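H127A/Y244A mutant of alginate lyase AlyC3 in complex with dimannuronate (Psychromonas sp., PDB 7C8F) belongs to the PL7 alginate lyases, which cleave alginate by beta-elimination, and in this engineered form holds dimannuronate in its pocket. Local coordinates at residues A99-I104 against T203-T208; L29-A34 against F69-D74; G12-Y17 against Q56-D61. All coordinates share one frame; numbering follows the deposited sequence.

Contact 1. Residues A99-I104 against T203-T208; sequences AEVEII and TAFDIT
Val101 O is gripped by two donors, the backbone N of Thr203 at 2.9 Å and water 2 at 2.8 Å. The amide comes in above the carbonyl plane, 35° out of it. The same water accepts a hydrogen bond from Thr203 OG1 (2.8 Å); a chi1 of -62° turns this hydroxyl to the water, which links it to the carbonyl that Thr203 N already binds. Val101 N answers with a bond to Thr203 O, completing one hydrogen-bonded antiparallel pair. The next is Ala99 with Phe205: Ala99 N points almost straight at Phe205 O (2.8 Å, 172° at the hydrogen), and Phe205 N returns to Ala99 O. Between them sits the non-hydrogen-bonded pair Glu100 and Ala204, where Glu100 CG rests 4.0 Å from Ala204 CB and the carboxylate carries on to Asn256.

The other face carries Ala99, Val101, Thr203 and Phe205. Val101 CG2 comes to Phe205 CD1 at 4.3 Å, approaching the ring obliquely. The Phe205 ring also makes edge-to-face stacks with Phe122 and Phe158, which belong to the opposing sheet of the sandwich. The ladder thus has two chemically different faces: a buried, largely apolar one carrying Phe205, with the Thr203 hydroxyl met by water, and a partly exposed one where an aliphatic stem covers an alanine while its charged end finds an amide.

Contact 2. Residues L29-A34 against F69-D74; sequences LQISDA and FKMKND
The two backbones share no hydrogen-bonded ladder, and their nearest CA atoms, those of Ala34 and Lys72, stay 6.0 Å apart, which leaves the meeting mainly to side chains.

Met71 does most of the reaching. Its CG lies anti to the backbone N, and the chain then bends at chi2 and again at chi3 (53°), the second turn placing CE over the end of strand 27-31. SD packs against Ala34 CB at 3.9 Å and, a little farther off, against Ser32 CB. CE lies 3.5 Å from Ser32 O and 4.0 Å from Ile31 CG1, and the Ile31 and Met71 side chains cross obliquely. The bent thioether thus touches an aliphatic branch of Ile31, the CB and carbonyl O of Ser32 and the Ala34 methyl.

Ala34 CB is covered from a second direction by Lys72. With CG between the backbone N and the carbonyl carbon (chi1 63°) and the chain extended beyond it, Lys72 lays its aliphatic length past the methyl, CG at 3.6 Å and CE at 3.7 Å from Ala34 CB. Its ammonium group goes on to a salt bridge with Glu35. Of the Ser32 side chain, CB makes the contact, while OG is bonded to Asn40 O and Arg77 N.

Strand 27-31 belongs to one sheet of the sandwich, paired with strands 42-44 and 77-82, while strand 67-72 belongs to the other, next to 250-264. The contact therefore bridges the two sheets. Leu76, just ahead of strand 77-82, packs on both Met71 and Ser32, and Asn244, in strand 242-245, bonds through ND2 to Met71 O and Asn73 O.

Contact 3. Residues G12-Y17 against Q56-D61; sequences GEPANY and QYFYVD
Tyr17 has CG anti to its carbonyl carbon (chi1 -69°) and Val60 has CG1 anti to its backbone N (chi1 167°), which brings the methyl over the tyrosine ring. This happens at the edge of the beta sandwich, where a short 3-10 turn, residues 14-16, packs on strand 58-60 and a single antiparallel bridge joins Gly12 to Val60. Val60 CG1 sits over the ring centre, 3.5 Å from the centroid and only 12° off the normal: a CH-pi contact on the face. Replacing Tyr17 by an alanine would probably leave Val60 CG1 without this aromatic cover and open a gap beside the turn.

In the bridge, Gly12 N gives to Val60 O at 2.8 Å, lying in the carbonyl plane, and Val60 N returns to Gly12 O at 2.9 Å from above the plane. Two residues earlier in the strand, Phe58 meets Pro14, whose CG makes an off-centre CH-pi contact 4.1 Å from the Phe58 ring centroid. Phe20 and Leu24 of helix 18-25 cover Val60 and Pro14 respectively. The second Val60 methyl completes the fit, CG2 lying 3.6 Å from Pro14 CA.

Overall arrangement
All three contacts reach the seven-stranded sheet of the sandwich. Contact 1 is a strand pair within it, contact 2 joins it to the opposing sheet, and contact 3 lays the N-terminal loop against one of its outermost strands, 58-60. Contacts 2 and 3 alternate along the chain (12-17, 29-34, 56-61, 69-74), and both are complete before contact 1 begins. The centres of contacts 2 and 3 lie about 15 Å apart and they touch through neighbouring strands 58-60 and 67-72: Lys70 N probably bonds to Tyr57 O. Contact 1, centred about 19 Å from contact 2 and about 18 Å from contact 3, touches neither. The N-terminal loop is thus tied to an edge of this sheet.

Contact 1. Residues A99-I104 against T203-T208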
# COMPACT_ATOMS: atom_id res chain seq x y z
N ALA B 99 12.67 22.15 13.97
CA ALA B 99 12.84 23.46 13.44
C ALA B 99 12.35 24.56 14.37
O ALA B 99 11.58 24.33 15.22
CB ALA B 99 12.07 23.55 12.14
N GLU B 100 12.88 25.75 14.16
CA GLU B 100 12.40 26.97 14.81
C GLU B 100 12.19 27.91 13.64
O GLU B 100 13.08 28.19 12.94
CB GLU B 100 13.33 27.53 15.84
CG GLU B 100 13.45 26.65 17.04
CD GLU B 100 14.47 27.12 18.05
OE1 GLU B 100 15.14 28.11 17.76
OE2 GLU B 100 14.57 26.47 19.08
N VAL B 101 10.96 28.34 13.43
CA VAL B 101 10.58 29.11 12.29
C VAL B 101 9.76 30.36 12.56
O VAL B 101 8.95 30.38 13.43
CB VAL B 101 9.66 28.23 11.41
CG1 VAL B 101 9.39 28.87 10.08
CG2 VAL B 101 10.23 26.85 11.23
N GLU B 102 10.00 31.36 11.74
CA GLU B 102 9.24 32.59 11.70
C GLU B 102 8.83 32.87 10.26
O GLU B 102 9.64 32.92 9.41
CB GLU B 102 10.04 33.77 12.24
CG GLU B 102 9.25 35.06 12.27
CD GLU B 102 10.04 36.22 12.84
OE1 GLU B 102 11.15 36.03 13.30
OE2 GLU B 102 9.52 37.32 12.80
N ILE B 103 7.56 33.05 10.02
CA ILE B 103 7.06 33.41 8.70
C ILE B 103 6.98 34.93 8.64
O ILE B 103 6.37 35.57 9.52
CB ILE B 103 5.69 32.77 8.43
CG1 ILE B 103 5.75 31.25 8.68
CG2 ILE B 103 5.23 33.07 7.01
CD1 ILE B 103 6.68 30.51 7.75
N ILE B 104 7.59 35.52 7.62
CA ILE B 104 7.77 36.97 7.55
C ILE B 104 6.63 37.58 6.75
O ILE B 104 6.44 37.27 5.57
CB ILE B 104 9.12 37.32 6.91
CG1 ILE B 104 10.25 36.63 7.67
CG2 ILE B 104 9.31 38.83 6.92
CD1 ILE B 104 10.33 37.03 9.13
N THR B 203 8.83 30.07 16.27
CA THR B 203 8.06 29.01 16.90
C THR B 203 8.79 27.69 16.64
O THR B 203 9.21 27.43 15.51
CB THR B 203 6.65 28.95 16.32
OG1 THR B 203 5.98 30.20 16.59
CG2 THR B 203 5.84 27.82 16.92
N ALA B 204 8.92 26.88 17.68
CA ALA B 204 9.61 25.60 17.58
C ALA B 204 8.64 24.50 17.17
O ALA B 204 7.55 24.37 17.74
CB ALA B 204 10.25 25.23 18.91
N PHE B 205 9.05 23.69 16.20
CA PHE B 205 8.29 22.51 15.78
C PHE B 205 9.21 21.30 15.82
O PHE B 205 10.31 21.34 15.26
CB PHE B 205 7.77 22.68 14.35
CG PHE B 205 6.83 23.84 14.17
CD1 PHE B 205 7.34 25.09 13.87
CD2 PHE B 205 5.46 23.67 14.30
CE1 PHE B 205 6.50 26.18 13.71
CE2 PHE B 205 4.61 24.77 14.14
CZ PHE B 205 5.14 26.02 13.85
N ASP B 206 8.75 20.22 16.44
CA ASP B 206 9.47 18.95 16.44
C ASP B 206 8.52 17.88 15.93
O ASP B 206 7.47 17.64 16.52
CB ASP B 206 9.99 18.59 17.84
CG ASP B 206 10.91 19.66 18.40
OD1 ASP B 206 11.97 19.90 17.80
OD2 ASP B 206 10.58 20.24 19.46
N ILE B 207 8.89 17.26 14.81
CA ILE B 207 8.07 16.25 14.15
C ILE B 207 8.80 14.92 14.25
O ILE B 207 9.92 14.79 13.75
CB ILE B 207 7.84 16.60 12.67
CG1 ILE B 207 7.18 17.98 12.53
CG2 ILE B 207 7.02 15.48 12.00
CD1 ILE B 207 7.19 18.51 11.11
N THR B 208 8.17 13.93 14.87
CA THR B 208 8.74 12.59 14.96
C THR B 208 7.83 11.60 14.24
O THR B 208 6.64 11.52 14.55
CB THR B 208 8.95 12.15 16.41
OG1 THR B 208 9.79 13.11 17.06
CG2 THR B 208 9.64 10.77 16.45
O HOH W 1 12.47 22.60 17.42
O HOH W 2 6.88 31.93 14.53

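Contact 2. Residues L29-A34 against F69-D74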
# COMPACT_ATOMS: atom_id res chain seq x y z
N LEU B 29 18.64 20.29 -2.34
CA LEU B 29 17.82 21.49 -2.49
C LEU B 29 16.93 21.31 -3.71
O LEU B 29 17.42 20.99 -4.80
CB LEU B 29 18.69 22.73 -2.66
CG LEU B 29 17.91 24.05 -2.80
CD1 LEU B 29 17.18 24.40 -1.50
CD2 LEU B 29 18.85 25.18 -3.21
N GLN B 30 15.63 21.47 -3.52
CA GLN B 30 14.64 21.38 -4.60
C GLN B 30 13.99 22.75 -4.68
O GLN B 30 13.25 23.15 -3.78
CB GLN B 30 13.62 20.28 -4.31
CG GLN B 30 14.28 18.91 -4.10
CD GLN B 30 13.30 17.75 -3.97
OE1 GLN B 30 12.10 17.94 -3.73
NE2 GLN B 30 13.82 16.53 -4.12
N ILE B 31 14.35 23.50 -5.70
CA ILE B 31 13.93 24.87 -5.82
C ILE B 31 13.46 25.26 -7.21
O ILE B 31 14.05 24.92 -8.16
CB ILE B 31 15.09 25.77 -5.36
CG1 ILE B 31 14.74 27.25 -5.36
CG2 ILE B 31 16.34 25.51 -6.16
CD1 ILE B 31 15.77 28.08 -4.69
N SER B 32 12.37 25.99 -7.25
CA SER B 32 11.83 26.46 -8.48
C SER B 32 12.60 27.68 -8.98
O SER B 32 13.15 28.41 -8.24
CB SER B 32 10.40 26.93 -8.21
OG SER B 32 9.56 25.89 -7.84
N ASP B 33 12.58 27.84 -10.29
CA ASP B 33 13.10 29.02 -10.95
C ASP B 33 11.82 29.88 -10.88
O ASP B 33 10.85 29.56 -11.45
CB ASP B 33 13.49 28.70 -12.38
CG ASP B 33 13.78 29.94 -13.22
OD1 ASP B 33 13.61 31.04 -12.78
OD2 ASP B 33 14.17 29.72 -14.34
N ALA B 34 11.89 30.94 -10.10
CA ALA B 34 10.71 31.78 -9.89
C ALA B 34 10.15 32.30 -11.21
O ALA B 34 8.94 32.54 -11.32
CB ALA B 34 11.05 32.94 -8.95
N PHE B 69 14.44 30.98 3.46
CA PHE B 69 13.85 30.48 2.23
C PHE B 69 12.83 31.49 1.72
O PHE B 69 11.95 31.91 2.48
CB PHE B 69 13.10 29.16 2.46
CG PHE B 69 13.95 28.02 2.94
CD1 PHE B 69 14.26 27.88 4.29
CD2 PHE B 69 14.38 27.04 2.05
CE1 PHE B 69 15.00 26.80 4.75
CE2 PHE B 69 15.13 25.96 2.51
CZ PHE B 69 15.44 25.84 3.85
N LYS B 70 12.89 31.82 0.44
CA LYS B 70 11.88 32.64 -0.21
C LYS B 70 11.45 32.00 -1.52
O LYS B 70 12.21 31.26 -2.15
CB LYS B 70 12.44 34.04 -0.51
CG LYS B 70 12.91 34.78 0.74
CD LYS B 70 13.74 36.03 0.39
CE LYS B 70 12.89 37.28 0.35
NZ LYS B 70 13.74 38.48 0.12
N MET B 71 10.22 32.29 -1.94
CA MET B 71 9.76 31.91 -3.27
C MET B 71 8.54 32.74 -3.64
O MET B 71 7.69 33.02 -2.79
CB MET B 71 9.41 30.42 -3.35
CG MET B 71 9.01 29.93 -4.75
SD MET B 71 10.16 30.41 -6.06
CE MET B 71 11.73 29.82 -5.40
N LYS B 72 8.42 33.08 -4.90
CA LYS B 72 7.26 33.76 -5.44
C LYS B 72 6.47 32.89 -6.38
O LYS B 72 6.98 31.98 -6.96
CB LYS B 72 7.64 35.09 -6.12
CG LYS B 72 8.53 34.99 -7.32
CD LYS B 72 8.48 36.28 -8.13
CE LYS B 72 9.50 36.29 -9.24
NZ LYS B 72 9.34 37.42 -10.22
N ASN B 73 5.20 33.20 -6.50
CA ASN B 73 4.24 32.57 -7.37
C ASN B 73 3.59 31.33 -6.84
O ASN B 73 4.16 30.62 -6.11
CB ASN B 73 4.75 32.36 -8.80
CG ASN B 73 5.33 33.61 -9.41
OD1 ASN B 73 4.80 34.67 -9.29
ND2 ASN B 73 6.42 33.46 -10.09
N ASP B 74 2.37 31.12 -7.25
CA ASP B 74 1.57 30.02 -6.83
C ASP B 74 2.18 28.71 -7.27
O ASP B 74 2.63 28.61 -8.36
CB ASP B 74 0.15 30.18 -7.38
CG ASP B 74 -0.88 29.37 -6.64
OD1 ASP B 74 -0.63 28.96 -5.53
OD2 ASP B 74 -1.97 29.19 -7.16

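Contact 3. Residues G12-Y17 against Q56-D61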
# COMPACT_ATOMS: atom_id res chain seq x y z
N GLY B 12 25.01 35.13 3.64
CA GLY B 12 25.74 34.00 4.18
C GLY B 12 25.44 32.73 3.41
O GLY B 12 24.32 32.50 2.95
N GLU B 13 26.46 31.89 3.24
CA GLU B 13 26.28 30.60 2.58
C GLU B 13 25.87 29.57 3.61
O GLU B 13 26.58 29.39 4.61
CB GLU B 13 27.58 30.17 1.90
CG GLU B 13 28.01 31.10 0.78
CD GLU B 13 29.27 30.65 0.07
OE1 GLU B 13 29.67 29.48 0.26
OE2 GLU B 13 29.85 31.46 -0.68
N PRO B 14 24.72 28.89 3.44
CA PRO B 14 24.24 27.97 4.48
C PRO B 14 25.25 26.92 4.92
O PRO B 14 25.32 26.60 6.12
CB PRO B 14 22.98 27.36 3.83
CG PRO B 14 22.45 28.48 2.97
CD PRO B 14 23.70 29.15 2.40
N ALA B 15 26.05 26.39 4.00
CA ALA B 15 27.03 25.38 4.37
C ALA B 15 28.13 25.91 5.29
O ALA B 15 28.86 25.11 5.87
CB ALA B 15 27.64 24.75 3.12
N ASN B 16 28.22 27.22 5.48
CA ASN B 16 29.22 27.79 6.37
C ASN B 16 28.74 27.92 7.81
O ASN B 16 29.48 28.44 8.65
CB ASN B 16 29.68 29.16 5.86
CG ASN B 16 30.69 29.05 4.74
OD1 ASN B 16 31.37 28.03 4.60
ND2 ASN B 16 30.79 30.10 3.93
N TYR B 17 27.53 27.48 8.13
CA TYR B 17 26.98 27.64 9.47
C TYR B 17 26.81 26.29 10.12
O TYR B 17 26.05 25.44 9.64
CB TYR B 17 25.67 28.44 9.43
CG TYR B 17 25.96 29.88 9.04
CD1 TYR B 17 26.09 30.25 7.72
CD2 TYR B 17 26.14 30.86 10.02
CE1 TYR B 17 26.39 31.56 7.36
CE2 TYR B 17 26.44 32.16 9.68
CZ TYR B 17 26.55 32.51 8.35
OH TYR B 17 26.85 33.81 8.00
N GLN B 56 19.62 34.66 -3.67
CA GLN B 56 18.69 35.60 -3.08
C GLN B 56 17.51 34.92 -2.40
O GLN B 56 16.89 35.52 -1.52
CB GLN B 56 18.15 36.55 -4.15
CG GLN B 56 17.69 35.84 -5.42
CD GLN B 56 17.13 36.78 -6.47
OE1 GLN B 56 16.43 37.74 -6.15
NE2 GLN B 56 17.42 36.49 -7.73
N TYR B 57 17.19 33.68 -2.79
CA TYR B 57 16.05 32.97 -2.23
C TYR B 57 16.45 31.90 -1.21
O TYR B 57 15.57 31.33 -0.56
CB TYR B 57 15.23 32.29 -3.34
CG TYR B 57 14.61 33.23 -4.35
CD1 TYR B 57 13.57 34.08 -4.00
CD2 TYR B 57 15.06 33.26 -5.67
CE1 TYR B 57 13.00 34.93 -4.93
CE2 TYR B 57 14.50 34.11 -6.60
CZ TYR B 57 13.47 34.95 -6.23
OH TYR B 57 12.90 35.79 -7.15
N PHE B 58 17.74 31.63 -1.05
CA PHE B 58 18.23 30.55 -0.18
C PHE B 58 19.58 31.01 0.35
O PHE B 58 20.59 30.94 -0.36
CB PHE B 58 18.35 29.24 -0.95
CG PHE B 58 18.90 28.09 -0.12
CD1 PHE B 58 18.12 27.51 0.87
CD2 PHE B 58 20.18 27.62 -0.32
CE1 PHE B 58 18.62 26.46 1.64
CE2 PHE B 58 20.68 26.57 0.45
CZ PHE B 58 19.90 26.00 1.43
N TYR B 59 19.61 31.45 1.60
CA TYR B 59 20.83 32.01 2.17
C TYR B 59 20.71 32.02 3.68
O TYR B 59 19.63 31.76 4.24
CB TYR B 59 21.10 33.42 1.62
CG TYR B 59 20.04 34.45 2.00
CD1 TYR B 59 18.89 34.60 1.23
CD2 TYR B 59 20.20 35.26 3.11
CE1 TYR B 59 17.92 35.54 1.58
CE2 TYR B 59 19.25 36.20 3.47
CZ TYR B 59 18.11 36.34 2.69
OH TYR B 59 17.16 37.27 3.05
N VAL B 60 21.81 32.34 4.35
CA VAL B 60 21.80 32.59 5.78
C VAL B 60 21.97 34.08 5.99
O VAL B 60 22.88 34.70 5.41
CB VAL B 60 22.86 31.76 6.53
CG1 VAL B 60 23.03 32.29 7.92
CG2 VAL B 60 22.43 30.30 6.59
N ASP B 61 21.08 34.67 6.78
CA ASP B 61 21.22 36.07 7.15
C ASP B 61 22.40 36.22 8.10
O ASP B 61 22.42 35.62 9.18
CB ASP B 61 19.93 36.54 7.82
CG ASP B 61 19.96 38.01 8.17
OD1 ASP B 61 20.54 38.35 9.22
OD2 ASP B 61 19.41 38.82 7.40